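Local atomic coordinates of UDP-glucose 4-epimerase (Campylobacter jejuni subsp. jejuni serotype O:2, PDB entry 7K3P), a protein that interconverts UDP-glucose and UDP-galactose as an NAD-dependent 4-epimerase and probably acts on the N-acetylated sugar nucleotides as well. Residues K237-H247 with V272-V283. The protein carries 2 engineered substitutions. Sequence-based numbering, arbitrary orientation.
Sequences KDGTCIRDFIH and VGYGHGFSVKEV. With ACT (acetate ion), chain G.
S279 OG donates to D238 OD2 at 2.5 Å, on the syn side of the carboxylate and 18° out of its plane. The same hydroxyl accepts from E282 N, and E282 OE1 takes S279 N from above its carboxylate plane. This is a capping box at the start of helix 280-291. D238 OD1 is held by T240 N and T240 OG1, the first closing an Asx turn. T240 OG1 lies between its own N and carbonyl carbon (chi1 64°), where it also accepts from K281 N at 3.3 Å. Both carboxylate oxygens of D238 are thus engaged, and the turn is tied to the helix start. Beyond it, R243 and F278 form an antiparallel hydrogen-bonded pair, with F278 N to R243 O at 2.8 Å. I242 CG2 packs on G277 CA at 3.6 Å. This strand pair belongs to the small mixed sheet beside the Rossmann-type NAD domain of this epimerase family. On the R243 and F278 face, F278 CD2 meets the edge of the F245 ring at 3.9 Å. L212 and I213 of helix 212-220 also pack on F245. Farther along, H247 N donates to Y274 OH at 3.0 Å, and D250 is a second partner of that hydroxyl. I246 CG1 lies 3.8 Å from Y274 CZ. Between these ends, water links D244 OD2 to G275 N, while S312 N donates to the same carboxylate oxygen.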
ATOM      1  N   LYS A 237      23.771 -24.288  18.267  1.00 40.37           N
ATOM      2  CA  LYS A 237      24.920 -25.173  18.067  1.00 41.84           C
ATOM      3  C   LYS A 237      26.207 -24.634  18.697  1.00 45.21           C
ATOM      4  O   LYS A 237      26.785 -25.276  19.581  1.00 47.87           O
ATOM      5  CB  LYS A 237      25.107 -25.492  16.563  1.00 45.02           C
ATOM      6  CG  LYS A 237      25.174 -24.258  15.613  1.00 49.48           C
ATOM      7  CD  LYS A 237      24.822 -24.583  14.119  1.00 46.16           C
ATOM      8  CE  LYS A 237      23.289 -24.697  13.881  1.00 51.28           C
ATOM      9  NZ  LYS A 237      22.821 -24.692  12.424  1.00 43.05           N
ATOM     10  N   ASP A 238      26.639 -23.448  18.276  1.00 40.78           N
ATOM     11  CA  ASP A 238      27.894 -22.894  18.781  1.00 35.79           C
ATOM     12  C   ASP A 238      27.719 -21.666  19.695  1.00 37.21           C
ATOM     13  O   ASP A 238      28.689 -20.960  19.976  1.00 34.04           O
ATOM     14  CB  ASP A 238      28.848 -22.573  17.623  1.00 38.02           C
ATOM     15  CG  ASP A 238      28.306 -21.487  16.692  1.00 34.77           C
ATOM     16  OD1 ASP A 238      27.462 -20.678  17.124  1.00 31.91           O
ATOM     17  OD2 ASP A 238      28.741 -21.434  15.527  1.00 33.34           O
ATOM     18  N   GLY A 239      26.493 -21.411  20.147  1.00 35.20           N
ATOM     19  CA  GLY A 239      26.229 -20.282  21.024  1.00 34.63           C
ATOM     20  C   GLY A 239      26.047 -18.927  20.345  1.00 37.46           C
ATOM     21  O   GLY A 239      25.713 -17.953  21.012  1.00 33.32           O
ATOM     22  N   THR A 240      26.270 -18.848  19.031  1.00 34.21           N
ATOM     23  CA  THR A 240      26.096 -17.583  18.313  1.00 30.47           C
ATOM     24  C   THR A 240      24.791 -17.573  17.507  1.00 32.90           C
ATOM     25  O   THR A 240      24.150 -18.618  17.343  1.00 32.50           O
ATOM     26  CB  THR A 240      27.297 -17.241  17.400  1.00 31.67           C
ATOM     27  OG1 THR A 240      27.420 -18.216  16.352  1.00 33.15           O
ATOM     28  CG2 THR A 240      28.593 -17.192  18.209  1.00 34.88           C
ATOM     29  N   CYS A 241      24.396 -16.393  17.025  1.00 25.35           N
ATOM     30  CA  CYS A 241      23.134 -16.242  16.300  1.00 29.47           C
ATOM     31  C   CYS A 241      23.115 -17.024  14.981  1.00 23.78           C
ATOM     32  O   CYS A 241      24.129 -17.136  14.298  1.00 27.90           O
ATOM     33  CB  CYS A 241      22.836 -14.750  16.035  1.00 28.56           C
ATOM     34  SG  CYS A 241      22.221 -13.896  17.530  1.00 38.15           S
ATOM     35  N   ILE A 242      21.944 -17.556  14.641  1.00 27.23           N
ATOM     36  CA  ILE A 242      21.742 -18.258  13.382  1.00 28.09           C
ATOM     37  C   ILE A 242      20.843 -17.421  12.459  1.00 27.14           C
ATOM     38  O   ILE A 242      19.736 -17.020  12.835  1.00 24.08           O
ATOM     39  CB  ILE A 242      21.120 -19.654  13.619  1.00 24.33           C
ATOM     40  CG1 ILE A 242      22.123 -20.541  14.374  1.00 27.31           C
ATOM     41  CG2 ILE A 242      20.718 -20.298  12.286  1.00 24.50           C
ATOM     42  CD1 ILE A 242      21.593 -21.907  14.763  1.00 34.26           C
ATOM     43  N   ARG A 243      21.332 -17.142  11.257  1.00 24.29           N
ATOM     44  CA  ARG A 243      20.559 -16.354  10.300  1.00 26.76           C
ATOM     45  C   ARG A 243      20.535 -17.009   8.924  1.00 26.32           C
ATOM     46  O   ARG A 243      21.288 -17.944   8.659  1.00 22.53           O
ATOM     47  CB  ARG A 243      21.111 -14.925  10.195  1.00 22.37           C
ATOM     48  CG  ARG A 243      20.926 -14.111  11.473  1.00 26.38           C
ATOM     49  CD  ARG A 243      19.449 -13.961  11.811  1.00 25.76           C
ATOM     50  NE  ARG A 243      19.230 -13.050  12.937  1.00 28.84           N
ATOM     51  CZ  ARG A 243      19.207 -13.416  14.217  1.00 30.33           C
ATOM     52  NH1 ARG A 243      19.402 -14.684  14.560  1.00 27.31           N
ATOM     53  NH2 ARG A 243      18.987 -12.507  15.165  1.00 33.44           N
ATOM     54  N   ASP A 244      19.697 -16.461   8.050  1.00 21.70           N
ATOM     55  CA  ASP A 244      19.366 -17.062   6.776  1.00 22.98           C
ATOM     56  C   ASP A 244      20.026 -16.249   5.647  1.00 27.01           C
ATOM     57  O   ASP A 244      19.792 -15.034   5.516  1.00 24.79           O
ATOM     58  CB  ASP A 244      17.838 -17.064   6.663  1.00 24.02           C
ATOM     59  CG  ASP A 244      17.328 -17.902   5.513  1.00 24.12           C
ATOM     60  OD1 ASP A 244      17.749 -17.652   4.363  1.00 25.39           O
ATOM     61  OD2 ASP A 244      16.489 -18.796   5.771  1.00 21.85           O
ATOM     62  N   PHE A 245      20.888 -16.905   4.868  1.00 23.81           N
ATOM     63  CA  PHE A 245      21.553 -16.275   3.719  1.00 23.84           C
ATOM     64  C   PHE A 245      21.385 -17.156   2.486  1.00 28.28           C
ATOM     65  O   PHE A 245      21.156 -18.361   2.608  1.00 26.51           O
ATOM     66  CB  PHE A 245      23.043 -16.076   4.007  1.00 27.31           C
ATOM     67  CG  PHE A 245      23.306 -15.400   5.309  1.00 31.95           C
ATOM     68  CD1 PHE A 245      23.243 -14.013   5.407  1.00 30.00           C
ATOM     69  CD2 PHE A 245      23.589 -16.146   6.445  1.00 29.10           C
ATOM     70  CE1 PHE A 245      23.463 -13.381   6.618  1.00 32.23           C
ATOM     71  CE2 PHE A 245      23.814 -15.524   7.659  1.00 33.48           C
ATOM     72  CZ  PHE A 245      23.752 -14.133   7.746  1.00 30.87           C
ATOM     73  N   ILE A 246      21.496 -16.571   1.296  1.00 27.35           N
ATOM     74  CA  ILE A 246      21.314 -17.368   0.087  1.00 29.26           C
ATOM     75  C   ILE A 246      22.254 -16.944  -1.044  1.00 31.36           C
ATOM     76  O   ILE A 246      22.587 -15.756  -1.191  1.00 27.42           O
ATOM     77  CB  ILE A 246      19.843 -17.366  -0.380  1.00 26.72           C
ATOM     78  CG1 ILE A 246      19.615 -18.457  -1.426  1.00 25.38           C
ATOM     79  CG2 ILE A 246      19.436 -15.969  -0.909  1.00 29.60           C
ATOM     80  CD1 ILE A 246      18.145 -18.794  -1.617  1.00 23.02           C
ATOM     81  N   HIS A 247      22.696 -17.925  -1.828  1.00 29.59           N
ATOM     82  CA  HIS A 247      23.586 -17.661  -2.957  1.00 28.56           C
ATOM     83  C   HIS A 247      22.799 -16.985  -4.085  1.00 23.97           C
ATOM     84  O   HIS A 247      21.664 -17.355  -4.356  1.00 24.20           O
ATOM     85  CB  HIS A 247      24.217 -18.968  -3.452  1.00 30.48           C
ATOM     86  CG  HIS A 247      25.328 -18.765  -4.430  1.00 29.65           C
ATOM     87  ND1 HIS A 247      25.107 -18.527  -5.770  1.00 34.22           N
ATOM     88  CD2 HIS A 247      26.671 -18.760  -4.264  1.00 35.02           C
ATOM     89  CE1 HIS A 247      26.266 -18.386  -6.388  1.00 34.33           C
ATOM     90  NE2 HIS A 247      27.230 -18.518  -5.497  1.00 35.45           N
ATOM     91  N   VAL A 272      11.915 -18.437  -0.097  1.00 21.98           N
ATOM     92  CA  VAL A 272      13.040 -19.099  -0.737  1.00 23.58           C
ATOM     93  C   VAL A 272      14.190 -19.142   0.247  1.00 28.47           C
ATOM     94  O   VAL A 272      14.674 -18.095   0.688  1.00 22.80           O
ATOM     95  CB  VAL A 272      13.507 -18.374  -2.007  1.00 22.23           C
ATOM     96  CG1 VAL A 272      14.552 -19.219  -2.728  1.00 23.11           C
ATOM     97  CG2 VAL A 272      12.309 -18.089  -2.932  1.00 21.45           C
ATOM     98  N   GLY A 273      14.641 -20.352   0.588  1.00 22.71           N
ATOM     99  CA  GLY A 273      15.744 -20.501   1.527  1.00 23.05           C
ATOM    100  C   GLY A 273      16.216 -21.948   1.611  1.00 23.30           C
ATOM    101  O   GLY A 273      15.549 -22.857   1.087  1.00 24.62           O
ATOM    102  N   TYR A 274      17.352 -22.163   2.274  1.00 26.38           N
ATOM    103  CA  TYR A 274      17.930 -23.501   2.382  1.00 25.75           C
ATOM    104  C   TYR A 274      17.247 -24.377   3.448  1.00 28.77           C
ATOM    105  O   TYR A 274      17.536 -25.583   3.541  1.00 27.85           O
ATOM    106  CB  TYR A 274      19.443 -23.422   2.632  1.00 25.59           C
ATOM    107  CG  TYR A 274      20.229 -22.737   1.538  1.00 24.28           C
ATOM    108  CD1 TYR A 274      19.982 -23.014   0.191  1.00 28.07           C
ATOM    109  CD2 TYR A 274      21.221 -21.809   1.848  1.00 26.68           C
ATOM    110  CE1 TYR A 274      20.709 -22.388  -0.818  1.00 25.89           C
ATOM    111  CE2 TYR A 274      21.955 -21.178   0.846  1.00 25.78           C
ATOM    112  CZ  TYR A 274      21.690 -21.472  -0.482  1.00 29.88           C
ATOM    113  OH  TYR A 274      22.414 -20.851  -1.473  1.00 25.15           O
ATOM    114  N   GLY A 275      16.336 -23.790   4.230  1.00 28.19           N
ATOM    115  CA  GLY A 275      15.622 -24.519   5.278  1.00 25.58           C
ATOM    116  C   GLY A 275      16.437 -24.660   6.560  1.00 24.94           C
ATOM    117  O   GLY A 275      16.018 -25.324   7.520  1.00 24.97           O
ATOM    118  N   HIS A 276      17.617 -24.047   6.560  1.00 23.13           N
ATOM    119  CA  HIS A 276      18.465 -23.951   7.754  1.00 28.29           C
ATOM    120  C   HIS A 276      19.263 -22.667   7.628  1.00 27.42           C
ATOM    121  O   HIS A 276      19.369 -22.102   6.529  1.00 30.38           O
ATOM    122  CB  HIS A 276      19.456 -25.116   7.817  1.00 26.27           C
ATOM    123  CG  HIS A 276      20.454 -25.103   6.702  1.00 25.17           C
ATOM    124  ND1 HIS A 276      21.622 -24.366   6.751  1.00 28.41           N
ATOM    125  CD2 HIS A 276      20.435 -25.688   5.479  1.00 26.19           C
ATOM    126  CE1 HIS A 276      22.288 -24.520   5.621  1.00 26.13           C
ATOM    127  NE2 HIS A 276      21.587 -25.317   4.831  1.00 25.56           N
ATOM    128  N   GLY A 277      19.861 -22.224   8.733  1.00 27.72           N
ATOM    129  CA  GLY A 277      20.662 -21.020   8.720  1.00 22.87           C
ATOM    130  C   GLY A 277      22.143 -21.294   8.838  1.00 29.63           C
ATOM    131  O   GLY A 277      22.593 -22.440   8.715  1.00 27.38           O
ATOM    132  N   PHE A 278      22.905 -20.225   9.036  1.00 24.84           N
ATOM    133  CA  PHE A 278      24.333 -20.308   9.325  1.00 28.56           C
ATOM    134  C   PHE A 278      24.586 -19.442  10.556  1.00 30.86           C
ATOM    135  O   PHE A 278      23.912 -18.426  10.739  1.00 25.65           O
ATOM    136  CB  PHE A 278      25.152 -19.788   8.135  1.00 26.20           C
ATOM    137  CG  PHE A 278      24.875 -20.529   6.839  1.00 31.44           C
ATOM    138  CD1 PHE A 278      25.544 -21.716   6.541  1.00 29.81           C
ATOM    139  CD2 PHE A 278      23.938 -20.044   5.933  1.00 25.80           C
ATOM    140  CE1 PHE A 278      25.291 -22.403   5.346  1.00 30.22           C
ATOM    141  CE2 PHE A 278      23.672 -20.721   4.725  1.00 29.22           C
ATOM    142  CZ  PHE A 278      24.354 -21.897   4.433  1.00 29.11           C
ATOM    143  N   SER A 279      25.544 -19.836  11.397  1.00 31.03           N
ATOM    144  CA  SER A 279      25.834 -19.080  12.614  1.00 30.21           C
ATOM    145  C   SER A 279      26.864 -17.987  12.334  1.00 31.81           C
ATOM    146  O   SER A 279      27.538 -18.005  11.293  1.00 31.22           O
ATOM    147  CB  SER A 279      26.329 -20.009  13.729  1.00 31.54           C
ATOM    148  OG  SER A 279      27.663 -20.407  13.495  1.00 30.46           O
ATOM    149  N   VAL A 280      26.962 -17.025  13.252  1.00 30.06           N
ATOM    150  CA  VAL A 280      27.928 -15.933  13.141  1.00 30.07           C
ATOM    151  C   VAL A 280      29.338 -16.502  13.103  1.00 28.17           C
ATOM    152  O   VAL A 280      30.188 -16.061  12.332  1.00 27.49           O
ATOM    153  CB  VAL A 280      27.820 -14.967  14.345  1.00 27.86           C
ATOM    154  CG1 VAL A 280      28.897 -13.895  14.271  1.00 29.35           C
ATOM    155  CG2 VAL A 280      26.419 -14.333  14.407  1.00 27.24           C
ATOM    156  N   LYS A 281      29.571 -17.486  13.960  1.00 28.87           N
ATOM    157  CA  LYS A 281      30.864 -18.131  14.083  1.00 31.37           C
ATOM    158  C   LYS A 281      31.224 -18.871  12.787  1.00 33.12           C
ATOM    159  O   LYS A 281      32.357 -18.784  12.297  1.00 32.35           O
ATOM    160  CB  LYS A 281      30.809 -19.104  15.259  1.00 34.64           C
ATOM    161  CG  LYS A 281      32.105 -19.261  16.029  1.00 40.30           C
ATOM    162  CD  LYS A 281      31.934 -20.290  17.167  1.00 43.64           C
ATOM    163  CE  LYS A 281      33.287 -20.766  17.712  1.00 49.40           C
ATOM    164  NZ  LYS A 281      33.184 -21.503  19.015  1.00 58.74           N
ATOM    165  N   GLU A 282      30.253 -19.586  12.222  1.00 29.71           N
ATOM    166  CA  GLU A 282      30.470 -20.284  10.955  1.00 34.27           C
ATOM    167  C   GLU A 282      30.855 -19.314   9.832  1.00 36.26           C
ATOM    168  O   GLU A 282      31.835 -19.539   9.105  1.00 34.35           O
ATOM    169  CB  GLU A 282      29.231 -21.096  10.578  1.00 30.44           C
ATOM    170  CG  GLU A 282      29.037 -22.355  11.445  1.00 36.80           C
ATOM    171  CD  GLU A 282      27.653 -22.982  11.290  1.00 41.73           C
ATOM    172  OE1 GLU A 282      26.752 -22.302  10.746  1.00 35.89           O
ATOM    173  OE2 GLU A 282      27.463 -24.150  11.718  1.00 45.20           O
ATOM    174  N   VAL A 283      30.093 -18.227   9.710  1.00 31.26           N
ATOM    175  CA  VAL A 283      30.335 -17.242   8.667  1.00 29.90           C
ATOM    176  C   VAL A 283      31.714 -16.597   8.811  1.00 33.56           C
ATOM    177  O   VAL A 283      32.417 -16.369   7.821  1.00 34.16           O
ATOM    178  CB  VAL A 283      29.226 -16.159   8.647  1.00 30.04           C
ATOM    179  CG1 VAL A 283      29.610 -15.016   7.730  1.00 30.22           C
ATOM    180  CG2 VAL A 283      27.891 -16.788   8.212  1.00 29.91           C
TER
HETATM  181  C   ACT G 405      18.389  -9.660  13.532  1.00 39.36           C
HETATM  182  O   ACT G 405      18.644  -9.578  14.765  1.00 41.57           O
HETATM  183  OXT ACT G 405      19.226 -10.247  12.800  1.00 34.54           O
HETATM  184  CH3 ACT G 405      17.147  -9.067  12.944  1.00 42.82           C
HETATM  185  O   HOH W   1      19.757 -23.746  11.148  1.00 30.55           O
HETATM  186  O   HOH W   2      15.251 -16.832   3.007  1.00 21.05           O
HETATM  187  O   HOH W   3      18.752 -19.627   2.831  1.00 22.46           O
HETATM  188  O   HOH W   4      15.568 -21.269   5.007  1.00 24.91           O
HETATM  189  O   HOH W   5      20.208 -19.904   5.092  1.00 24.63           O